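Local coordinates for protein lipase (Penicillium expansum, PDB 3G7N) that hydrolyses acylglycerol lipids such as triacylglycerols, releasing free fatty acids, as a secreted alkaline lipase, at residues Gly134-Ser139 and Asn160-Gly165; Pro191-Ser196 and Met234-Pro239; Tyr204-Tyr209 and Thr217-Gly222. All coordinates share one frame; numbering follows the deposited sequence.

Interaction 1. Residues Gly134-Ser139 and Asn160-Gly165; sequences GGALTS and NAFPIG
A136 and G135 meet A161, F162 and I164 where helix 133-148, which starts at the nucleophile elbow of the alpha/beta-hydrolase fold, packs on the loop leaving strand 154-159. The tight part lies along A161, whose CB sits 3.7 Å from G135 C and nearly as close to A136 N. A CB on G135 would point toward that methyl and come tightly against it, so the glycine lets the loop come in against bare backbone, with the CA atoms of G135 and A161 only 5.0 Å apart. A136 CB lies over one face of the F162 ring, displaced toward the rim, in a CH-pi contact 3.9 Å from the ring centroid; the same methyl meets I164 CG2.

Toward S139 the contact thins to the S139 hydroxyl and the I164 branch, with no hydrogen bond across. All the touching residues are buried, with no solvent side; V99 of helix 97-120 packs on A136, F162 and I164, and F180 of strand 179-185 on S139. That hydroxyl is spent within its helix: with OG placed between backbone N and carbonyl carbon (chi1 77°), it donates to A136 O at 2.7 Å and leaves I164 CD1 resting 3.3 Å from OG.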
ATOM      1  N   GLY A 134      -0.604   0.863   6.549  1.00  7.30           N
ATOM      2  CA  GLY A 134      -0.546   1.740   5.383  1.00  7.34           C
ATOM      3  C   GLY A 134      -0.537   0.987   4.060  1.00  6.47           C
ATOM      4  O   GLY A 134      -1.043   1.490   3.047  1.00  7.45           O
ATOM      5  N   GLY A 135       0.068  -0.190   4.044  1.00  6.72           N
ATOM      6  CA  GLY A 135       0.014  -1.077   2.877  1.00  7.07           C
ATOM      7  C   GLY A 135      -1.340  -1.728   2.668  1.00  6.83           C
ATOM      8  O   GLY A 135      -1.856  -1.767   1.554  1.00  7.36           O
ATOM      9  N   ALA A 136      -1.980  -2.123   3.767  1.00  6.90           N
ATOM     10  CA  ALA A 136      -3.347  -2.639   3.677  1.00  6.58           C
ATOM     11  C   ALA A 136      -4.260  -1.532   3.151  1.00  7.41           C
ATOM     12  O   ALA A 136      -5.139  -1.777   2.299  1.00  7.26           O
ATOM     13  CB  ALA A 136      -3.822  -3.162   5.040  1.00  8.44           C
ATOM     14  N   LEU A 137      -4.091  -0.309   3.649  1.00  6.30           N
ATOM     15  CA  LEU A 137      -4.862   0.817   3.139  1.00  7.48           C
ATOM     16  C   LEU A 137      -4.599   1.051   1.653  1.00  7.50           C
ATOM     17  O   LEU A 137      -5.527   1.352   0.900  1.00  8.10           O
ATOM     18  CB  LEU A 137      -4.593   2.093   3.947  1.00  6.76           C
ATOM     19  CG  LEU A 137      -5.122   2.070   5.389  1.00  7.76           C
ATOM     20  CD1 LEU A 137      -4.458   3.155   6.251  1.00  9.80           C
ATOM     21  CD2 LEU A 137      -6.640   2.199   5.397  1.00  9.49           C
ATOM     22  N   THR A 138      -3.343   0.913   1.229  1.00  6.61           N
ATOM     23  CA  THR A 138      -2.981   1.090  -0.169  1.00  7.57           C
ATOM     24  C   THR A 138      -3.662   0.039  -1.044  1.00  6.30           C
ATOM     25  O   THR A 138      -4.017   0.330  -2.208  1.00  7.15           O
ATOM     26  CB  THR A 138      -1.455   1.004  -0.311  1.00  7.40           C
ATOM     27  OG1 THR A 138      -0.866   2.133   0.325  1.00  8.45           O
ATOM     28  CG2 THR A 138      -0.995   0.988  -1.764  1.00  7.49           C
ATOM     29  N   SER A 139      -3.926  -1.152  -0.511  1.00  7.40           N
ATOM     30  CA  SER A 139      -4.609  -2.175  -1.297  1.00  7.09           C
ATOM     31  C   SER A 139      -6.058  -1.823  -1.586  1.00  8.38           C
ATOM     32  O   SER A 139      -6.601  -2.254  -2.618  1.00  9.62           O
ATOM     33  CB  SER A 139      -4.456  -3.569  -0.663  1.00  9.14           C
ATOM     34  OG  SER A 139      -5.309  -3.761   0.445  1.00  9.79           O
ATOM     35  N   ASN A 160       4.746  -4.760   3.000  1.00  6.95           N
ATOM     36  CA  ASN A 160       4.632  -5.524   4.248  1.00  7.45           C
ATOM     37  C   ASN A 160       3.176  -5.624   4.725  1.00  6.31           C
ATOM     38  O   ASN A 160       2.897  -5.500   5.921  1.00  7.90           O
ATOM     39  CB  ASN A 160       5.536  -4.947   5.368  1.00  8.83           C
ATOM     40  CG  ASN A 160       7.018  -4.900   4.979  1.00 10.46           C
ATOM     41  OD1 ASN A 160       7.356  -4.710   3.804  1.00 19.06           O
ATOM     42  ND2 ASN A 160       7.907  -5.020   5.955  1.00 10.08           N
ATOM     43  N   ALA A 161       2.261  -5.886   3.793  1.00  6.27           N
ATOM     44  CA  ALA A 161       0.824  -5.817   4.054  1.00  6.65           C
ATOM     45  C   ALA A 161       0.191  -7.164   4.299  1.00  6.71           C
ATOM     46  O   ALA A 161       0.503  -8.143   3.635  1.00  7.48           O
ATOM     47  CB  ALA A 161       0.105  -5.126   2.914  1.00  8.20           C
ATOM     48  N   PHE A 162      -0.784  -7.180   5.202  1.00  7.10           N
ATOM     49  CA  PHE A 162      -1.681  -8.316   5.361  1.00  7.66           C
ATOM     50  C   PHE A 162      -2.816  -8.245   4.327  1.00  8.50           C
ATOM     51  O   PHE A 162      -3.132  -7.167   3.824  1.00  8.44           O
ATOM     52  CB  PHE A 162      -2.235  -8.356   6.794  1.00  8.03           C
ATOM     53  CG  PHE A 162      -2.835  -7.063   7.259  1.00  7.89           C
ATOM     54  CD1 PHE A 162      -4.187  -6.808   7.067  1.00  9.18           C
ATOM     55  CD2 PHE A 162      -2.073  -6.112   7.910  1.00  9.33           C
ATOM     56  CE1 PHE A 162      -4.767  -5.643   7.558  1.00  9.71           C
ATOM     57  CE2 PHE A 162      -2.648  -4.934   8.382  1.00 10.04           C
ATOM     58  CZ  PHE A 162      -4.013  -4.732   8.261  1.00  9.69           C
ATOM     59  N   PRO A 163      -3.420  -9.398   3.976  1.00  7.47           N
ATOM     60  CA  PRO A 163      -4.544  -9.396   3.042  1.00  8.06           C
ATOM     61  C   PRO A 163      -5.808  -8.917   3.751  1.00  8.55           C
ATOM     62  O   PRO A 163      -5.871  -8.965   4.983  1.00  9.13           O
ATOM     63  CB  PRO A 163      -4.673 -10.870   2.654  1.00  8.58           C
ATOM     64  CG  PRO A 163      -4.278 -11.599   3.956  1.00  8.75           C
ATOM     65  CD  PRO A 163      -3.143 -10.741   4.523  1.00  7.49           C
ATOM     66  N   ILE A 164      -6.767  -8.365   2.998  1.00  8.55           N
ATOM     67  CA  ILE A 164      -7.856  -7.633   3.640  1.00  9.77           C
ATOM     68  C   ILE A 164      -9.262  -8.091   3.305  1.00  9.99           C
ATOM     69  O   ILE A 164     -10.223  -7.458   3.736  1.00  9.89           O
ATOM     70  CB  ILE A 164      -7.772  -6.105   3.422  1.00  8.82           C
ATOM     71  CG1 ILE A 164      -8.003  -5.720   1.957  1.00 10.23           C
ATOM     72  CG2 ILE A 164      -6.386  -5.578   3.847  1.00 10.04           C
ATOM     73  CD1 ILE A 164      -8.291  -4.221   1.774  1.00 11.05           C
ATOM     74  N   GLY A 165      -9.396  -9.127   2.490  1.00  9.25           N
ATOM     75  CA  GLY A 165     -10.755  -9.521   2.095  1.00 10.91           C
ATOM     76  C   GLY A 165     -10.824 -10.928   1.581  1.00  9.20           C
ATOM     77  O   GLY A 165      -9.836 -11.672   1.555  1.00 11.01           O
TER

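Interaction 2. Residues Pro191-Ser196 and Met234-Pro239; sequences PNMYSS and MYAVTP. With PEG (di(hydroxyethyl)ether), chain F.
N192 meets M234, and M193 meets Y235 and A236, between two surface loops, the first turning through a type II beta turn from N192 to S195. The carboxamide of N192 reaches across so that ND2 donates to M234 O at 2.9 Å, an almost straight bond (166° at the hydrogen) with the acceptor close to the amide plane. ND2 also serves S229 O, while OD1 takes a bond from R224, so both ends of the amide are engaged and its rotation is fixed. An alanine here would probably leave M234 O and S229 O without this donor and R224 without its acceptor.

With CG anti to the backbone N (chi1 -180°), the Y235 ring approaches the turn, and M193 CG lies over one of its faces, 4.3 Å from CZ. M193 SD continues anti (chi2 171°) to lie 4.1 Å from A236 CB, and the chain bends only at the methyl beyond it. At the Y235 ring edge, in its plane, sits O1 of a di(hydroxyethyl)ether; Y235 OH shares a 2.7 Å hydrogen bond with it, and Y194 N donates to the same oxygen. The Y194 ring has M193 CB over the centre of one face.

The contact joins the loop following charge-relay D188, between strands 179-185 and 206-210, to that preceding charge-relay H241, between strands 218-219 and 243-244; Y194 meets the ring of F201.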
ATOM      1  N   PRO A 191       2.483 -10.458   6.169  1.00  6.70           N
ATOM      2  CA  PRO A 191       1.742 -10.889   4.976  1.00  8.21           C
ATOM      3  C   PRO A 191       1.134 -12.268   5.095  1.00  8.37           C
ATOM      4  O   PRO A 191       0.318 -12.645   4.241  1.00  8.47           O
ATOM      5  CB  PRO A 191       2.803 -10.866   3.873  1.00  8.32           C
ATOM      6  CG  PRO A 191       3.762  -9.802   4.327  1.00  9.33           C
ATOM      7  CD  PRO A 191       3.849 -10.000   5.832  1.00  8.27           C
ATOM      8  N   ASN A 192       1.494 -13.008   6.146  1.00  8.35           N
ATOM      9  CA  ASN A 192       0.972 -14.375   6.360  1.00  8.46           C
ATOM     10  C   ASN A 192      -0.221 -14.384   7.298  1.00  9.10           C
ATOM     11  O   ASN A 192      -0.812 -15.439   7.551  1.00 10.26           O
ATOM     12  CB  ASN A 192       2.093 -15.262   6.915  1.00  9.61           C
ATOM     13  CG  ASN A 192       3.215 -15.427   5.922  1.00  9.43           C
ATOM     14  OD1 ASN A 192       2.980 -15.419   4.702  1.00 10.86           O
ATOM     15  ND2 ASN A 192       4.438 -15.559   6.406  1.00 10.36           N
ATOM     16  N   MET A 193      -0.586 -13.231   7.833  1.00  8.05           N
ATOM     17  CA  MET A 193      -1.778 -13.166   8.663  1.00  9.48           C
ATOM     18  C   MET A 193      -3.007 -13.489   7.840  1.00  8.45           C
ATOM     19  O   MET A 193      -3.082 -13.128   6.659  1.00  9.37           O
ATOM     20  CB  MET A 193      -1.924 -11.796   9.289  1.00 10.07           C
ATOM     21  CG  MET A 193      -0.846 -11.531  10.317  1.00 10.77           C
ATOM     22  SD  MET A 193      -0.787  -9.838  10.947  1.00 13.66           S
ATOM     23  CE  MET A 193      -2.238  -9.855  12.000  1.00 21.63           C
ATOM     24  N   TYR A 194      -3.939 -14.216   8.452  1.00  9.09           N
ATOM     25  CA  TYR A 194      -5.272 -14.448   7.883  1.00  9.62           C
ATOM     26  C   TYR A 194      -5.218 -15.452   6.731  1.00  9.28           C
ATOM     27  O   TYR A 194      -6.174 -15.550   5.955  1.00 10.52           O
ATOM     28  CB  TYR A 194      -5.987 -13.135   7.474  1.00  9.57           C
ATOM     29  CG  TYR A 194      -5.880 -12.038   8.506  1.00  9.37           C
ATOM     30  CD1 TYR A 194      -6.089 -12.291   9.861  1.00 10.12           C
ATOM     31  CD2 TYR A 194      -5.493 -10.742   8.134  1.00 10.27           C
ATOM     32  CE1 TYR A 194      -5.955 -11.288  10.797  1.00 12.52           C
ATOM     33  CE2 TYR A 194      -5.413  -9.730   9.063  1.00 11.39           C
ATOM     34  CZ  TYR A 194      -5.542 -10.026  10.398  1.00 11.71           C
ATOM     35  OH  TYR A 194      -5.506  -8.986  11.308  1.00 15.79           O
ATOM     36  N   SER A 195      -4.121 -16.194   6.616  1.00  8.89           N
ATOM     37  CA  SER A 195      -3.959 -17.218   5.590  1.00 11.29           C
ATOM     38  C   SER A 195      -4.512 -18.588   5.979  1.00 12.72           C
ATOM     39  O   SER A 195      -4.570 -19.488   5.154  1.00 13.79           O
ATOM     40  CB  SER A 195      -2.484 -17.358   5.210  1.00 10.92           C
ATOM     41  OG  SER A 195      -1.711 -17.724   6.335  1.00 12.23           O
ATOM     42  N   SER A 196      -4.864 -18.781   7.243  1.00 10.42           N
ATOM     43  CA  SER A 196      -5.416 -20.091   7.634  1.00 10.98           C
ATOM     44  C   SER A 196      -6.701 -20.399   6.863  1.00 10.61           C
ATOM     45  O   SER A 196      -7.475 -19.499   6.561  1.00 11.46           O
ATOM     46  CB  SER A 196      -5.683 -20.165   9.144  1.00 11.02           C
ATOM     47  OG  SER A 196      -6.756 -19.333   9.536  1.00 12.35           O
ATOM     48  N   MET A 234       7.301 -17.232   9.327  1.00 11.44           N
ATOM     49  CA  MET A 234       6.959 -16.161  10.271  1.00 10.90           C
ATOM     50  C   MET A 234       5.458 -15.908  10.301  1.00 10.10           C
ATOM     51  O   MET A 234       4.785 -16.019   9.283  1.00 10.37           O
ATOM     52  CB  MET A 234       7.658 -14.846   9.877  1.00 11.98           C
ATOM     53  CG  MET A 234       9.166 -14.952   9.710  1.00 13.48           C
ATOM     54  SD  MET A 234      10.021 -15.081  11.287  1.00 25.67           S
ATOM     55  CE  MET A 234      10.647 -16.742  11.148  1.00 29.10           C
ATOM     56  N   TYR A 235       4.974 -15.407  11.425  1.00 10.15           N
ATOM     57  CA  TYR A 235       3.574 -15.045  11.551  1.00  9.46           C
ATOM     58  C   TYR A 235       3.472 -13.737  12.328  1.00 11.39           C
ATOM     59  O   TYR A 235       4.005 -13.624  13.434  1.00 11.08           O
ATOM     60  CB  TYR A 235       2.802 -16.151  12.282  1.00 11.12           C
ATOM     61  CG  TYR A 235       1.344 -15.830  12.433  1.00 10.88           C
ATOM     62  CD1 TYR A 235       0.465 -16.032  11.381  1.00 10.33           C
ATOM     63  CD2 TYR A 235       0.872 -15.187  13.569  1.00 11.75           C
ATOM     64  CE1 TYR A 235      -0.883 -15.687  11.487  1.00  9.87           C
ATOM     65  CE2 TYR A 235      -0.461 -14.832  13.690  1.00 12.08           C
ATOM     66  CZ  TYR A 235      -1.319 -15.067  12.638  1.00 11.67           C
ATOM     67  OH  TYR A 235      -2.634 -14.715  12.796  1.00 13.40           O
ATOM     68  N   ALA A 236       2.690 -12.793  11.796  1.00 10.50           N
ATOM     69  CA  ALA A 236       2.454 -11.498  12.435  1.00 10.64           C
ATOM     70  C   ALA A 236       3.747 -10.715  12.645  1.00  9.15           C
ATOM     71  O   ALA A 236       4.649 -10.821  11.812  1.00  9.44           O
ATOM     72  CB  ALA A 236       1.645 -11.647  13.738  1.00 14.08           C
ATOM     73  N   VAL A 237       3.804  -9.874  13.683  1.00 10.88           N
ATOM     74  CA  VAL A 237       4.823  -8.827  13.773  1.00 10.48           C
ATOM     75  C   VAL A 237       6.154  -9.360  14.308  1.00 11.92           C
ATOM     76  O   VAL A 237       6.404  -9.415  15.523  1.00 16.02           O
ATOM     77  CB  VAL A 237       4.367  -7.608  14.592  1.00 11.31           C
ATOM     78  CG1 VAL A 237       5.459  -6.534  14.600  1.00 12.67           C
ATOM     79  CG2 VAL A 237       3.083  -7.015  14.013  1.00 12.75           C
ATOM     80  N   THR A 238       7.015  -9.728  13.379  1.00  9.56           N
ATOM     81  CA  THR A 238       8.322 -10.284  13.683  1.00 10.22           C
ATOM     82  C   THR A 238       9.380  -9.271  13.199  1.00 11.49           C
ATOM     83  O   THR A 238       9.020  -8.213  12.706  1.00 11.14           O
ATOM     84  CB  THR A 238       8.451 -11.634  12.970  1.00 10.59           C
ATOM     85  OG1 THR A 238       8.150 -11.470  11.572  1.00 11.58           O
ATOM     86  CG2 THR A 238       7.447 -12.649  13.554  1.00 13.64           C
ATOM     87  N   PRO A 239      10.675  -9.523  13.468  1.00 11.75           N
ATOM     88  CA  PRO A 239      11.661  -8.447  13.377  1.00 12.40           C
ATOM     89  C   PRO A 239      11.747  -7.769  12.002  1.00 10.53           C
ATOM     90  O   PRO A 239      12.031  -6.568  11.934  1.00 12.65           O
ATOM     91  CB  PRO A 239      12.972  -9.160  13.731  1.00 14.71           C
ATOM     92  CG  PRO A 239      12.538 -10.187  14.757  1.00 17.47           C
ATOM     93  CD  PRO A 239      11.196 -10.684  14.224  1.00 13.34           C
TER
HETATM   94  C1  PEG F 262      -4.988 -16.763  10.687  1.00 18.48           C
HETATM   95  O1  PEG F 262      -4.029 -15.695  10.747  1.00 15.37           O
HETATM   96  C2  PEG F 262      -5.473 -17.114  12.115  1.00 24.79           C
HETATM   97  O2  PEG F 262      -6.069 -15.980  12.784  1.00 26.87           O
HETATM   98  C3  PEG F 262      -7.140 -16.303  13.679  1.00 33.20           C
HETATM   99  C4  PEG F 262      -7.230 -15.219  14.750  1.00 32.47           C
HETATM  100  O4  PEG F 262      -7.903 -14.079  14.210  1.00 37.66           O

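Interaction 3. Residues Tyr204-Tyr209 and Thr217-Gly222; sequences YGTEYY and TVKCEG
Strands 206-210 and 218-219 run antiparallel, with Y208 and K219 as a non-hydrogen-bonded pair and Y209 and V218 as a hydrogen-bonded one. In the latter, V218 N gives to Y209 O at 2.9 Å and Y209 N returns a bond to V218 O; C220 N then binds E207 O at 2.8 Å, continuing the ladder past the strand end.

On the face bearing Y208 and K219, the two side chains lie side by side and point the same way. K219 is extended throughout, its CG anti to the backbone N (chi1 -180°), so that its methylenes follow the tyrosine from K219 CB, 3.7 Å from Y208 CE1, to K219 CE near the hydroxyl. T206 CG2 meets that same K219 CE at 3.7 Å, the threonine and lysine side chains crossing obliquely. On the other face Y209 CB touches both V218 CG2 and C220 SG, each at 3.8 Å, while Y209 OH bonds to N232.

C220 is directed at the partner strand, and its SG packs against E207 CG at 3.7 Å before continuing into the disulfide with C228. The E207 carboxylate reaches past this sulfur: OE2 accepts from S229 OG and N184 ND2, and OE1 from a water that also donates to G222 O. A second water takes the E207 N-H and donates to the carbonyls of C220 and G222, bridging the two segments where direct backbone pairing has stopped.

This is a beta hairpin at one side of the central mixed sheet of an alpha/beta-hydrolase: strand 206-210 lies beside strand 179-185, and strand 218-219 is followed outward by the short strand 2-3, with a disulfide just beyond the paired residues.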
ATOM      1  N   TYR A 204      -4.090  -9.955  -3.589  1.00  9.44           N
ATOM      2  CA  TYR A 204      -3.968  -9.827  -5.046  1.00 10.08           C
ATOM      3  C   TYR A 204      -2.698  -9.057  -5.372  1.00 10.24           C
ATOM      4  O   TYR A 204      -1.997  -8.579  -4.477  1.00 10.32           O
ATOM      5  CB  TYR A 204      -5.219  -9.156  -5.650  1.00 10.11           C
ATOM      6  CG  TYR A 204      -5.338  -7.651  -5.413  1.00  9.14           C
ATOM      7  CD1 TYR A 204      -5.130  -6.756  -6.463  1.00  8.72           C
ATOM      8  CD2 TYR A 204      -5.799  -7.140  -4.206  1.00 10.07           C
ATOM      9  CE1 TYR A 204      -5.255  -5.386  -6.268  1.00  9.49           C
ATOM     10  CE2 TYR A 204      -5.961  -5.775  -4.015  1.00 10.17           C
ATOM     11  CZ  TYR A 204      -5.721  -4.914  -5.065  1.00  9.05           C
ATOM     12  OH  TYR A 204      -5.842  -3.554  -4.918  1.00  9.48           O
ATOM     13  N   GLY A 205      -2.380  -8.955  -6.653  1.00 10.02           N
ATOM     14  CA  GLY A 205      -1.265  -8.147  -7.115  1.00 10.67           C
ATOM     15  C   GLY A 205      -0.075  -8.999  -7.492  1.00 10.06           C
ATOM     16  O   GLY A 205      -0.198 -10.220  -7.697  1.00 12.93           O
ATOM     17  N   THR A 206       1.071  -8.363  -7.625  1.00 10.65           N
ATOM     18  CA  THR A 206       2.332  -9.059  -7.863  1.00 10.51           C
ATOM     19  C   THR A 206       3.213  -8.871  -6.632  1.00 10.21           C
ATOM     20  O   THR A 206       3.456  -7.744  -6.210  1.00 10.41           O
ATOM     21  CB  THR A 206       3.067  -8.472  -9.085  1.00 13.05           C
ATOM     22  OG1 THR A 206       2.231  -8.608 -10.242  1.00 14.61           O
ATOM     23  CG2 THR A 206       4.383  -9.183  -9.328  1.00 15.04           C
ATOM     24  N   GLU A 207       3.635  -9.977  -6.029  1.00  9.63           N
ATOM     25  CA  GLU A 207       4.485  -9.894  -4.859  1.00  9.23           C
ATOM     26  C   GLU A 207       5.934  -9.802  -5.266  1.00  9.82           C
ATOM     27  O   GLU A 207       6.372 -10.517  -6.172  1.00 11.26           O
ATOM     28  CB  GLU A 207       4.273 -11.098  -3.923  1.00 10.72           C
ATOM     29  CG  GLU A 207       5.014 -10.928  -2.579  1.00 10.81           C
ATOM     30  CD  GLU A 207       4.886 -12.092  -1.601  1.00 10.54           C
ATOM     31  OE1 GLU A 207       4.241 -13.111  -1.920  1.00 12.50           O
ATOM     32  OE2 GLU A 207       5.471 -11.973  -0.509  1.00 10.20           O
ATOM     33  N   TYR A 208       6.676  -8.923  -4.609  1.00  9.16           N
ATOM     34  CA  TYR A 208       8.127  -8.855  -4.718  1.00 10.14           C
ATOM     35  C   TYR A 208       8.692  -9.041  -3.320  1.00  8.91           C
ATOM     36  O   TYR A 208       7.998  -8.794  -2.329  1.00  9.37           O
ATOM     37  CB  TYR A 208       8.581  -7.486  -5.240  1.00 10.19           C
ATOM     38  CG  TYR A 208       8.160  -7.188  -6.668  1.00 11.42           C
ATOM     39  CD1 TYR A 208       8.987  -7.526  -7.740  1.00 12.88           C
ATOM     40  CD2 TYR A 208       6.892  -6.682  -6.951  1.00 11.83           C
ATOM     41  CE1 TYR A 208       8.565  -7.357  -9.060  1.00 13.22           C
ATOM     42  CE2 TYR A 208       6.484  -6.435  -8.263  1.00 12.86           C
ATOM     43  CZ  TYR A 208       7.303  -6.846  -9.311  1.00 11.84           C
ATOM     44  OH  TYR A 208       6.886  -6.659 -10.617  1.00 15.08           O
ATOM     45  N   TYR A 209       9.945  -9.479  -3.225  1.00  9.86           N
ATOM     46  CA  TYR A 209      10.489  -9.896  -1.947  1.00  9.79           C
ATOM     47  C   TYR A 209      11.985  -9.625  -1.950  1.00 10.54           C
ATOM     48  O   TYR A 209      12.639  -9.774  -2.988  1.00 12.87           O
ATOM     49  CB  TYR A 209      10.196 -11.386  -1.746  1.00 10.34           C
ATOM     50  CG  TYR A 209      10.380 -11.890  -0.336  1.00 10.23           C
ATOM     51  CD1 TYR A 209       9.408 -11.684   0.636  1.00  9.61           C
ATOM     52  CD2 TYR A 209      11.440 -12.719  -0.026  1.00 11.20           C
ATOM     53  CE1 TYR A 209       9.538 -12.191   1.899  1.00 10.68           C
ATOM     54  CE2 TYR A 209      11.516 -13.347   1.226  1.00 14.26           C
ATOM     55  CZ  TYR A 209      10.551 -13.053   2.181  1.00  8.83           C
ATOM     56  OH  TYR A 209      10.608 -13.653   3.426  1.00 12.24           O
ATOM     57  N   THR A 217      16.518  -9.083  -4.621  1.00 12.56           N
ATOM     58  CA  THR A 217      15.129  -8.801  -4.980  1.00 11.87           C
ATOM     59  C   THR A 217      14.572  -9.779  -5.998  1.00 12.42           C
ATOM     60  O   THR A 217      15.203 -10.030  -7.040  1.00 14.32           O
ATOM     61  CB  THR A 217      14.972  -7.369  -5.511  1.00 13.46           C
ATOM     62  OG1 THR A 217      15.317  -6.451  -4.473  1.00 12.62           O
ATOM     63  CG2 THR A 217      13.530  -7.115  -5.953  1.00 15.32           C
ATOM     64  N   VAL A 218      13.432 -10.380  -5.685  1.00 11.82           N
ATOM     65  CA  VAL A 218      12.790 -11.308  -6.571  1.00 12.75           C
ATOM     66  C   VAL A 218      11.357 -10.898  -6.887  1.00 11.57           C
ATOM     67  O   VAL A 218      10.702 -10.210  -6.087  1.00 11.95           O
ATOM     68  CB  VAL A 218      12.818 -12.754  -6.017  1.00 11.54           C
ATOM     69  CG1 VAL A 218      14.263 -13.221  -5.838  1.00 14.65           C
ATOM     70  CG2 VAL A 218      12.070 -12.846  -4.682  1.00 12.66           C
ATOM     71  N   LYS A 219      10.874 -11.332  -8.047  1.00 12.26           N
ATOM     72  CA  LYS A 219       9.466 -11.288  -8.385  1.00 12.55           C
ATOM     73  C   LYS A 219       8.854 -12.641  -8.132  1.00 14.01           C
ATOM     74  O   LYS A 219       9.345 -13.662  -8.611  1.00 13.63           O
ATOM     75  CB  LYS A 219       9.300 -10.922  -9.859  1.00 13.42           C
ATOM     76  CG  LYS A 219       7.863 -10.834 -10.327  1.00 14.07           C
ATOM     77  CD  LYS A 219       7.795 -10.525 -11.830  1.00 20.52           C
ATOM     78  CE  LYS A 219       6.409 -10.057 -12.239  1.00 23.72           C
ATOM     79  NZ  LYS A 219       6.380  -9.561 -13.650  1.00 33.26           N
ATOM     80  N   CYS A 220       7.807 -12.658  -7.325  1.00 12.72           N
ATOM     81  CA  CYS A 220       7.226 -13.899  -6.839  1.00 11.64           C
ATOM     82  C   CYS A 220       6.172 -14.415  -7.801  1.00 13.96           C
ATOM     83  O   CYS A 220       5.575 -13.650  -8.554  1.00 14.10           O
ATOM     84  CB  CYS A 220       6.607 -13.652  -5.461  1.00 13.75           C
ATOM     85  SG  CYS A 220       7.733 -12.861  -4.291  1.00 13.44           S
ATOM     86  N   GLU A 221       5.950 -15.724  -7.780  1.00 14.22           N
ATOM     87  CA  GLU A 221       4.951 -16.349  -8.627  1.00 15.92           C
ATOM     88  C   GLU A 221       3.649 -16.544  -7.873  1.00 15.94           C
ATOM     89  O   GLU A 221       3.615 -17.220  -6.842  1.00 17.54           O
ATOM     90  CB  GLU A 221       5.464 -17.710  -9.124  1.00 18.53           C
ATOM     91  CG  GLU A 221       6.855 -17.671  -9.736  1.00 28.58           C
ATOM     92  CD  GLU A 221       7.475 -19.057  -9.860  1.00 39.36           C
ATOM     93  OE1 GLU A 221       6.706 -20.038  -9.996  1.00 40.18           O
ATOM     94  OE2 GLU A 221       8.725 -19.161  -9.859  1.00 29.46           O
ATOM     95  N   GLY A 222       2.583 -15.925  -8.362  1.00 15.01           N
ATOM     96  CA  GLY A 222       1.286 -16.050  -7.724  1.00 16.45           C
ATOM     97  C   GLY A 222       1.254 -15.285  -6.402  1.00 12.65           C
ATOM     98  O   GLY A 222       2.091 -14.407  -6.151  1.00 13.39           O
TER
HETATM   99  O   HOH W   1       3.833 -14.833  -3.983  1.00 12.55           O
HETATM  100  O   HOH W   2       3.320 -12.351  -7.581  1.00 14.18           O

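Interactions 1 and 2 touch directly: P163 CD lies 3.2 Å from M193 O, and F162 CD1 is 3.7 Å from Y194 CE2, so the loop 160-165 is shared ground between the buried helix and the surface turn. Interaction 1 reaches interaction 3 through a probable hydrogen bond of 2.7 Å between S139 O and Y204 OH. Interactions 2 and 3 do not touch, their nearest atoms being about 5 Å apart. Each sends a side chain near, without touching, the triad S132, D188 and H241: between side chains, F162 is about 5 Å from S132 and about 6 Å from H241, M234 about 6 Å from D188, and Y209 also about 6 Å from D188.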